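Local coordinates for protein lactate racemase (Thermoanaerobacterium thermosaccharolyticum, PDB 2YJG) that interconverts the D- and L-isomers of lactate with the help of a nickel-pincer nucleotide cofactor and works as a homodimer, at residues A[153-156]-A[157-161]; A[351-355]-A[356-360]; A[404-407]-A[408-412]. All blocks are in the same frame, centred on the assembly; numbering follows the deposited sequence.

Contact 1: residues A[153-156]-A[157-161]; sequences LEIN and KLAVE
N156 and L158 meet in an N-cap: strand 152-156 ends at the asparagine and helix 157-161 starts with the next residue, leaving at 88° to the strand. The cap residue can be followed outward from its backbone. CB sits beside the peptide link to K157. CG stands anti to the backbone N (chi1 -160°), which turns the amide over the first turn of the helix. OD1 then accepts from the backbone N of L158 at 3.1 Å, in the carbonyl plane and on a lone pair, and also touches L158 CB at 3.3 Å. ND2, at the other end of the amide, donates to H133 ND1, so both polar ends of this buried side chain are used and its rotation is fixed.

The backbone O of N156 adds two weak bonds, from the N of A159 at 3.1 Å and from the N of V160 at 3.4 Å. Next to the cap an apolar patch closes the corner. I155, its CG1 placed between the backbone N and the carbonyl carbon (chi1 64°), crosses V160 at a slant, and its flank is also covered by I144 of the neighbouring strand 141-146. The two strands form a small antiparallel sheet in the N-terminal domain. I155 CG1 lies 3.9 Å from V160 CG2, and I155 CD1 lies 4.4 Å from A159 CB.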
ATOM      1  N   LEU A 153      14.674  20.816 -20.793  1.00 22.05           N
ATOM      2  CA  LEU A 153      14.091  19.519 -20.476  1.00 21.60           C
ATOM      3  C   LEU A 153      14.532  19.118 -19.058  1.00 21.46           C
ATOM      4  O   LEU A 153      15.731  18.957 -18.798  1.00 22.47           O
ATOM      5  CB  LEU A 153      14.563  18.488 -21.504  1.00 21.76           C
ATOM      6  CG  LEU A 153      14.168  17.029 -21.245  1.00 23.77           C
ATOM      7  CD1 LEU A 153      12.635  17.034 -21.140  1.00 26.62           C
ATOM      8  CD2 LEU A 153      14.677  16.080 -22.305  1.00 26.95           C
ATOM      9  N   GLU A 154      13.583  19.026 -18.137  1.00 20.71           N
ATOM     10  CA  GLU A 154      13.873  18.646 -16.748  1.00 21.69           C
ATOM     11  C   GLU A 154      13.067  17.410 -16.466  1.00 21.39           C
ATOM     12  O   GLU A 154      11.847  17.430 -16.679  1.00 20.26           O
ATOM     13  CB  GLU A 154      13.466  19.771 -15.797  1.00 22.31           C
ATOM     14  CG  GLU A 154      14.097  21.114 -16.270  1.00 25.83           C
ATOM     15  CD  GLU A 154      13.502  22.363 -15.678  1.00 32.23           C
ATOM     16  OE1 GLU A 154      12.298  22.393 -15.338  1.00 34.17           O
ATOM     17  OE2 GLU A 154      14.278  23.354 -15.575  1.00 34.77           O
ATOM     18  N   ILE A 155      13.727  16.335 -16.050  1.00 20.42           N
ATOM     19  CA  ILE A 155      12.995  15.117 -15.673  1.00 20.95           C
ATOM     20  C   ILE A 155      13.361  14.599 -14.266  1.00 21.46           C
ATOM     21  O   ILE A 155      14.357  15.028 -13.679  1.00 21.58           O
ATOM     22  CB  ILE A 155      13.047  14.054 -16.740  1.00 20.92           C
ATOM     23  CG1 ILE A 155      14.470  13.530 -17.011  1.00 21.44           C
ATOM     24  CG2 ILE A 155      12.470  14.610 -18.085  1.00 20.13           C
ATOM     25  CD1 ILE A 155      14.505  12.210 -17.715  1.00 20.16           C
ATOM     26  N   ASN A 156      12.539  13.701 -13.735  1.00 21.47           N
ATOM     27  CA  ASN A 156      12.816  13.065 -12.431  1.00 21.43           C
ATOM     28  C   ASN A 156      14.237  12.465 -12.358  1.00 21.98           C
ATOM     29  O   ASN A 156      14.661  11.652 -13.230  1.00 20.28           O
ATOM     30  CB  ASN A 156      11.785  11.971 -12.183  1.00 20.17           C
ATOM     31  CG  ASN A 156      11.641  11.584 -10.731  1.00 20.85           C
ATOM     32  OD1 ASN A 156      12.565  11.020 -10.118  1.00 19.81           O
ATOM     33  ND2 ASN A 156      10.462  11.827 -10.184  1.00 16.43           N
ATOM     34  N   LYS A 157      14.950  12.871 -11.302  1.00 22.14           N
ATOM     35  CA  LYS A 157      16.338  12.434 -11.056  1.00 23.31           C
ATOM     36  C   LYS A 157      16.545  10.922 -10.983  1.00 21.67           C
ATOM     37  O   LYS A 157      17.559  10.405 -11.397  1.00 20.99           O
ATOM     38  CB  LYS A 157      16.848  13.039  -9.723  1.00 23.85           C
ATOM     39  CG  LYS A 157      18.270  13.622  -9.866  1.00 30.52           C
ATOM     40  CD  LYS A 157      18.679  14.592  -8.710  1.00 34.75           C
ATOM     41  CE  LYS A 157      18.357  14.036  -7.313  1.00 38.46           C
ATOM     42  NZ  LYS A 157      18.809  14.957  -6.171  1.00 41.04           N
ATOM     43  N   LEU A 158      15.600  10.241 -10.385  1.00 21.51           N
ATOM     44  CA  LEU A 158      15.652   8.784 -10.299  1.00 21.23           C
ATOM     45  C   LEU A 158      15.808   8.161 -11.655  1.00 20.58           C
ATOM     46  O   LEU A 158      16.571   7.230 -11.838  1.00 18.03           O
ATOM     47  CB  LEU A 158      14.358   8.304  -9.666  1.00 22.32           C
ATOM     48  CG  LEU A 158      14.395   6.871  -9.156  1.00 23.98           C
ATOM     49  CD1 LEU A 158      15.303   6.784  -7.896  1.00 27.33           C
ATOM     50  CD2 LEU A 158      12.966   6.479  -8.832  1.00 26.12           C
ATOM     51  N   ALA A 159      15.048   8.674 -12.625  1.00 20.00           N
ATOM     52  CA  ALA A 159      15.142   8.203 -14.005  1.00 20.04           C
ATOM     53  C   ALA A 159      16.527   8.425 -14.630  1.00 20.15           C
ATOM     54  O   ALA A 159      17.051   7.560 -15.337  1.00 18.66           O
ATOM     55  CB  ALA A 159      14.061   8.886 -14.834  1.00 19.58           C
ATOM     56  N   VAL A 160      17.077   9.599 -14.364  1.00 21.10           N
ATOM     57  CA  VAL A 160      18.379  10.024 -14.871  1.00 22.34           C
ATOM     58  C   VAL A 160      19.475   9.118 -14.284  1.00 23.41           C
ATOM     59  O   VAL A 160      20.291   8.564 -15.010  1.00 25.47           O
ATOM     60  CB  VAL A 160      18.692  11.488 -14.472  1.00 22.00           C
ATOM     61  CG1 VAL A 160      20.042  11.883 -15.082  1.00 23.15           C
ATOM     62  CG2 VAL A 160      17.536  12.482 -14.904  1.00 22.29           C
ATOM     63  N   GLU A 161      19.417   8.903 -12.975  1.00 25.12           N
ATOM     64  CA  GLU A 161      20.415   8.069 -12.237  1.00 25.57           C
ATOM     65  C   GLU A 161      20.407   6.563 -12.550  1.00 25.50           C
ATOM     66  O   GLU A 161      21.404   5.887 -12.330  1.00 23.29           O
ATOM     67  CB  GLU A 161      20.158   8.191 -10.730  1.00 25.93           C
ATOM     68  CG  GLU A 161      20.373   9.542 -10.164  1.00 30.30           C
ATOM     69  CD  GLU A 161      19.782   9.654  -8.734  1.00 37.28           C
ATOM     70  OE1 GLU A 161      19.171   8.644  -8.235  1.00 39.39           O
ATOM     71  OE2 GLU A 161      19.949  10.749  -8.129  1.00 40.10           O
TER

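Contact 2: residues A[351-355]-A[356-360]; sequences DETLP and DQWEA
Q357 turns back over T353 and L354 because a chi1 of 84° folds its side chain over its own backbone and the chain runs extended beyond CG (chi2 164°). OE1 is thereby brought to the backbone N of L354, which donates to it at 3.0 Å in a nearly straight bond (168°), although the donor stands above the carbonyl plane of the amide. T353 crosses this chain at about a right angle, its CG2 3.5 Å from Q357 CD. A water joins the remaining polar ends, 2.7 Å from T353 OG1 and weakly bonded to Q357 NE2.

L354 to Q357 form a type II beta turn leading into helix 357-369, closed by Q357 N donating to L354 O at 3.0 Å. D356 is the N-cap residue, but its side chain makes no capping bond; OD2 instead accepts from F328 N.

The indole of W358 packs against the turn: T353 CG2 approaches its edge at CE3, 4.0 Å away, and D356 N stands over one face near the rim. Its ring also meets those of F176 and of H200, the probable nickel ligand, about 3 Å away between nearest side-chain atoms.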
ATOM      1  N   ASP A 351       6.459  29.936 -22.965  1.00 19.53           N
ATOM      2  CA  ASP A 351       6.569  29.876 -21.507  1.00 21.31           C
ATOM      3  C   ASP A 351       5.441  30.469 -20.718  1.00 19.38           C
ATOM      4  O   ASP A 351       5.592  30.734 -19.515  1.00 18.63           O
ATOM      5  CB  ASP A 351       7.887  30.565 -21.067  1.00 22.79           C
ATOM      6  CG  ASP A 351       8.045  32.008 -21.613  1.00 27.36           C
ATOM      7  OD1 ASP A 351       7.347  32.461 -22.631  1.00 27.68           O
ATOM      8  OD2 ASP A 351       8.976  32.668 -21.043  1.00 31.05           O
ATOM      9  N   GLU A 352       4.298  30.701 -21.367  1.00 16.22           N
ATOM     10  CA  GLU A 352       3.192  31.366 -20.778  1.00 16.09           C
ATOM     11  C   GLU A 352       1.943  30.465 -20.781  1.00 14.77           C
ATOM     12  O   GLU A 352       0.815  30.921 -20.633  1.00 12.77           O
ATOM     13  CB  GLU A 352       2.918  32.637 -21.558  1.00 15.99           C
ATOM     14  CG  GLU A 352       4.112  33.583 -21.476  1.00 17.97           C
ATOM     15  CD  GLU A 352       3.946  34.888 -22.224  1.00 19.82           C
ATOM     16  OE1 GLU A 352       3.100  34.972 -23.160  1.00 16.68           O
ATOM     17  OE2 GLU A 352       4.626  35.864 -21.815  1.00 16.05           O
ATOM     18  N   THR A 353       2.173  29.194 -21.017  1.00 13.94           N
ATOM     19  CA  THR A 353       1.042  28.253 -21.125  1.00 13.27           C
ATOM     20  C   THR A 353       0.458  27.981 -19.741  1.00 13.22           C
ATOM     21  O   THR A 353       1.135  27.594 -18.829  1.00 15.18           O
ATOM     22  CB  THR A 353       1.504  26.937 -21.762  1.00 12.65           C
ATOM     23  OG1 THR A 353       2.254  27.196 -22.965  1.00 12.69           O
ATOM     24  CG2 THR A 353       0.277  26.074 -22.036  1.00 13.59           C
ATOM     25  N   LEU A 354      -0.835  28.172 -19.585  1.00 14.63           N
ATOM     26  CA  LEU A 354      -1.533  27.899 -18.342  1.00 14.68           C
ATOM     27  C   LEU A 354      -2.381  26.642 -18.383  1.00 14.99           C
ATOM     28  O   LEU A 354      -2.912  26.222 -19.461  1.00 13.64           O
ATOM     29  CB  LEU A 354      -2.403  29.087 -18.000  1.00 14.80           C
ATOM     30  CG  LEU A 354      -1.597  30.368 -17.693  1.00 17.51           C
ATOM     31  CD1 LEU A 354      -2.478  31.548 -17.673  1.00 17.27           C
ATOM     32  CD2 LEU A 354      -0.863  30.157 -16.348  1.00 18.22           C
ATOM     33  N   PRO A 355      -2.574  26.031 -17.221  1.00 16.62           N
ATOM     34  CA  PRO A 355      -3.409  24.813 -17.211  1.00 16.14           C
ATOM     35  C   PRO A 355      -4.779  25.048 -17.878  1.00 14.85           C
ATOM     36  O   PRO A 355      -5.374  26.110 -17.756  1.00 15.16           O
ATOM     37  CB  PRO A 355      -3.557  24.503 -15.690  1.00 17.93           C
ATOM     38  CG  PRO A 355      -2.181  25.063 -15.134  1.00 18.35           C
ATOM     39  CD  PRO A 355      -2.128  26.385 -15.844  1.00 17.18           C
ATOM     40  N   ASP A 356      -5.202  24.054 -18.654  1.00 15.69           N
ATOM     41  CA  ASP A 356      -6.466  24.009 -19.392  1.00 14.56           C
ATOM     42  C   ASP A 356      -6.435  24.769 -20.753  1.00 14.41           C
ATOM     43  O   ASP A 356      -7.357  24.580 -21.558  1.00 14.49           O
ATOM     44  CB  ASP A 356      -7.655  24.583 -18.587  1.00 14.82           C
ATOM     45  CG  ASP A 356      -8.085  23.744 -17.375  1.00 15.66           C
ATOM     46  OD1 ASP A 356      -7.451  22.683 -17.022  1.00 16.58           O
ATOM     47  OD2 ASP A 356      -9.117  24.189 -16.761  1.00 19.62           O
ATOM     48  N   GLN A 357      -5.424  25.606 -21.017  1.00 12.64           N
ATOM     49  CA  GLN A 357      -5.541  26.531 -22.136  1.00 12.64           C
ATOM     50  C   GLN A 357      -5.646  25.787 -23.486  1.00 10.78           C
ATOM     51  O   GLN A 357      -6.357  26.222 -24.392  1.00 11.89           O
ATOM     52  CB  GLN A 357      -4.397  27.560 -22.125  1.00 13.01           C
ATOM     53  CG  GLN A 357      -3.126  27.175 -22.731  1.00 14.60           C
ATOM     54  CD  GLN A 357      -2.207  28.406 -23.007  1.00 15.29           C
ATOM     55  OE1 GLN A 357      -2.055  29.294 -22.133  1.00 13.39           O
ATOM     56  NE2 GLN A 357      -1.567  28.422 -24.182  1.00 11.15           N
ATOM     57  N   TRP A 358      -4.930  24.679 -23.603  1.00 10.19           N
ATOM     58  CA  TRP A 358      -4.859  23.948 -24.855  1.00 11.64           C
ATOM     59  C   TRP A 358      -6.238  23.328 -25.232  1.00 11.66           C
ATOM     60  O   TRP A 358      -6.579  23.177 -26.403  1.00 10.82           O
ATOM     61  CB  TRP A 358      -3.759  22.907 -24.770  1.00 11.15           C
ATOM     62  CG  TRP A 358      -3.853  21.974 -23.609  1.00 11.37           C
ATOM     63  CD1 TRP A 358      -4.496  20.790 -23.566  1.00 12.85           C
ATOM     64  CD2 TRP A 358      -3.285  22.176 -22.316  1.00 13.03           C
ATOM     65  NE1 TRP A 358      -4.375  20.215 -22.320  1.00 13.36           N
ATOM     66  CE2 TRP A 358      -3.628  21.062 -21.533  1.00 12.72           C
ATOM     67  CE3 TRP A 358      -2.550  23.198 -21.743  1.00 12.02           C
ATOM     68  CZ2 TRP A 358      -3.235  20.934 -20.187  1.00 16.47           C
ATOM     69  CZ3 TRP A 358      -2.108  23.053 -20.460  1.00 13.29           C
ATOM     70  CH2 TRP A 358      -2.440  21.926 -19.682  1.00 16.55           C
ATOM     71  N   GLU A 359      -6.970  22.906 -24.204  1.00 12.76           N
ATOM     72  CA  GLU A 359      -8.308  22.287 -24.378  1.00 13.81           C
ATOM     73  C   GLU A 359      -9.241  23.365 -24.858  1.00 11.98           C
ATOM     74  O   GLU A 359     -10.120  23.140 -25.742  1.00 12.65           O
ATOM     75  CB  GLU A 359      -8.811  21.719 -23.037  1.00 13.72           C
ATOM     76  CG  GLU A 359      -9.748  20.518 -23.073  1.00 15.46           C
ATOM     77  CD  GLU A 359      -9.088  19.235 -23.523  1.00 16.33           C
ATOM     78  OE1 GLU A 359      -7.849  19.258 -23.760  1.00 12.20           O
ATOM     79  OE2 GLU A 359      -9.787  18.157 -23.624  1.00 15.98           O
ATOM     80  N   ALA A 360      -9.144  24.575 -24.279  1.00 11.42           N
ATOM     81  CA  ALA A 360      -9.929  25.698 -24.769  1.00 10.58           C
ATOM     82  C   ALA A 360      -9.565  26.106 -26.211  1.00 11.48           C
ATOM     83  O   ALA A 360     -10.439  26.486 -27.012  1.00  9.80           O
ATOM     84  CB  ALA A 360      -9.856  26.988 -23.816  1.00 10.52           C
TER
HETATM   85  O   HOH W   1       1.273  28.913 -24.776  1.00 12.89           O

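Contact 3: residues A[404-407]-A[408-412]; sequences SIVN and NDSKI
V406 and S410 face each other across the reversal that follows helix 395-405. V406 is the first residue to leave helical backbone angles, with phi and psi of -104° and -107°, and N407 continues in an extended conformation. From N408 the chain bends round through D409, then straightens at S410 and K411 to enter strand 412-415.

Within this bend S410 carries the cross-contact. With chi1 at -64° its hydroxyl swings to the N side of its own residue, back toward N407 and the end of the helix. There it donates to the backbone O of N407 in a weak bond of 3.4 Å. S410 OG also lies 3.0 Å from V406 CG1, closer than a relaxed contact between an oxygen and a methyl carbon; S410 CB follows at 4.1 Å from V406 CG1. The serine is buried, and D278 touches both it and V406, so this side of the bend faces the protein.

The outer side is polar and exposed. N407 and D409 lie alongside each other and point the same way, with their amide and carboxylate planes 66° apart. The approach is made by the carboxylate: D409 OD1 comes within 3.1 Å of N407 CB. N408 turns away from the preceding segment, and its side chain packs on E403 in the last turn of the helix.

Beyond the bend, S410 O accepts from R21 NH2, and I412 pairs through its backbone with Q23 of strand 22-25. This is the helix-to-strand connection of an alpha/beta fold, returning the chain from helix 395-405 to the parallel sheet of the C-terminal domain through strand 412-415.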
ATOM      1  N   SER A 404     -32.525  23.063 -38.423  1.00 28.79           N
ATOM      2  CA  SER A 404     -32.828  24.500 -38.517  1.00 30.55           C
ATOM      3  C   SER A 404     -31.629  25.336 -39.012  1.00 31.26           C
ATOM      4  O   SER A 404     -31.797  26.328 -39.691  1.00 31.84           O
ATOM      5  CB  SER A 404     -33.241  25.025 -37.150  1.00 30.84           C
ATOM      6  OG  SER A 404     -32.082  25.367 -36.396  1.00 33.25           O
ATOM      7  N   ILE A 405     -30.434  24.908 -38.642  1.00 31.37           N
ATOM      8  CA  ILE A 405     -29.176  25.589 -38.945  1.00 32.45           C
ATOM      9  C   ILE A 405     -28.717  25.295 -40.355  1.00 33.95           C
ATOM     10  O   ILE A 405     -28.308  26.203 -41.071  1.00 34.15           O
ATOM     11  CB  ILE A 405     -28.060  25.108 -37.961  1.00 31.94           C
ATOM     12  CG1 ILE A 405     -28.327  25.632 -36.553  1.00 30.65           C
ATOM     13  CG2 ILE A 405     -26.652  25.541 -38.451  1.00 31.37           C
ATOM     14  CD1 ILE A 405     -27.378  25.065 -35.501  1.00 29.69           C
ATOM     15  N   VAL A 406     -28.799  24.024 -40.759  1.00 36.07           N
ATOM     16  CA  VAL A 406     -28.442  23.599 -42.125  1.00 38.19           C
ATOM     17  C   VAL A 406     -29.755  23.344 -42.902  1.00 40.09           C
ATOM     18  O   VAL A 406     -30.457  24.288 -43.215  1.00 41.86           O
ATOM     19  CB  VAL A 406     -27.508  22.353 -42.119  1.00 38.36           C
ATOM     20  CG1 VAL A 406     -27.280  21.865 -43.514  1.00 40.09           C
ATOM     21  CG2 VAL A 406     -26.168  22.686 -41.491  1.00 37.16           C
ATOM     22  N   ASN A 407     -30.100  22.084 -43.170  1.00 42.05           N
ATOM     23  CA  ASN A 407     -31.339  21.695 -43.908  1.00 43.25           C
ATOM     24  C   ASN A 407     -31.966  20.454 -43.262  1.00 44.28           C
ATOM     25  O   ASN A 407     -31.264  19.656 -42.626  1.00 44.13           O
ATOM     26  CB  ASN A 407     -31.022  21.356 -45.377  1.00 42.94           C
ATOM     27  CG  ASN A 407     -30.627  22.568 -46.189  1.00 43.81           C
ATOM     28  OD1 ASN A 407     -31.088  23.684 -45.907  1.00 47.04           O
ATOM     29  ND2 ASN A 407     -29.800  22.364 -47.228  1.00 40.22           N
ATOM     30  N   ASN A 408     -33.261  20.245 -43.478  1.00 45.75           N
ATOM     31  CA  ASN A 408     -33.947  19.043 -42.933  1.00 47.18           C
ATOM     32  C   ASN A 408     -33.749  17.776 -43.776  1.00 46.98           C
ATOM     33  O   ASN A 408     -34.376  16.743 -43.495  1.00 47.15           O
ATOM     34  CB  ASN A 408     -35.446  19.301 -42.670  1.00 47.58           C
ATOM     35  CG  ASN A 408     -36.282  19.365 -43.944  1.00 50.30           C
ATOM     36  OD1 ASN A 408     -35.750  19.331 -45.068  1.00 53.30           O
ATOM     37  ND2 ASN A 408     -37.610  19.474 -43.774  1.00 53.00           N
ATOM     38  N   ASP A 409     -32.859  17.864 -44.776  1.00 46.63           N
ATOM     39  CA  ASP A 409     -32.546  16.759 -45.677  1.00 46.41           C
ATOM     40  C   ASP A 409     -31.056  16.369 -45.690  1.00 45.24           C
ATOM     41  O   ASP A 409     -30.664  15.458 -46.434  1.00 45.82           O
ATOM     42  CB  ASP A 409     -32.971  17.118 -47.107  1.00 47.06           C
ATOM     43  CG  ASP A 409     -32.627  18.556 -47.479  1.00 49.88           C
ATOM     44  OD1 ASP A 409     -31.446  18.976 -47.293  1.00 52.73           O
ATOM     45  OD2 ASP A 409     -33.555  19.276 -47.952  1.00 52.56           O
ATOM     46  N   SER A 410     -30.238  17.034 -44.870  1.00 42.87           N
ATOM     47  CA  SER A 410     -28.786  16.901 -44.983  1.00 41.08           C
ATOM     48  C   SER A 410     -28.336  15.496 -44.638  1.00 37.19           C
ATOM     49  O   SER A 410     -28.735  15.002 -43.608  1.00 37.66           O
ATOM     50  CB  SER A 410     -28.096  17.899 -44.040  1.00 41.18           C
ATOM     51  OG  SER A 410     -28.372  19.251 -44.404  1.00 43.05           O
ATOM     52  N   LYS A 411     -27.513  14.832 -45.457  1.00 34.65           N
ATOM     53  CA  LYS A 411     -26.986  13.522 -44.992  1.00 31.25           C
ATOM     54  C   LYS A 411     -26.060  13.730 -43.775  1.00 28.55           C
ATOM     55  O   LYS A 411     -25.436  14.759 -43.644  1.00 29.76           O
ATOM     56  CB  LYS A 411     -26.336  12.664 -46.094  1.00 31.65           C
ATOM     57  CG  LYS A 411     -27.370  11.924 -46.998  1.00 29.90           C
ATOM     58  CD  LYS A 411     -26.944  10.539 -47.453  1.00 32.84           C
ATOM     59  CE  LYS A 411     -26.804  10.447 -48.965  1.00 33.28           C
ATOM     60  NZ  LYS A 411     -26.671   9.112 -49.602  1.00 27.53           N
ATOM     61  N   ILE A 412     -26.007  12.738 -42.896  1.00 24.20           N
ATOM     62  CA  ILE A 412     -25.461  12.861 -41.571  1.00 21.91           C
ATOM     63  C   ILE A 412     -24.438  11.802 -41.413  1.00 20.36           C
ATOM     64  O   ILE A 412     -24.687  10.612 -41.714  1.00 18.02           O
ATOM     65  CB  ILE A 412     -26.543  12.582 -40.477  1.00 21.90           C
ATOM     66  CG1 ILE A 412     -27.718  13.538 -40.591  1.00 22.81           C
ATOM     67  CG2 ILE A 412     -25.965  12.653 -39.042  1.00 22.60           C
ATOM     68  CD1 ILE A 412     -28.971  13.030 -39.838  1.00 20.89           C
TER

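In the fold
The three contacts follow one another along the chain, each at an end of a helix: contacts 1 and 2 at starts, contact 3 after an end. Contact 1 belongs to the N-terminal family region, contacts 2 and 3 to the C-terminal one. The centres of contacts 1 and 2 are 24 Å apart, with nearest atoms about 11 Å apart; contact 3's centre lies 35 Å from contact 2's and 54 Å from contact 1's, contacts 1 and 3 being on opposite sides of the chain's centre. Helix 357-369 and helix 395-405 precede strands 371-375 and 412-415 of one parallel sheet. Of the three, contact 2 approaches the probable nickel and catalytic histidines, whereas contact 3 lies far from them.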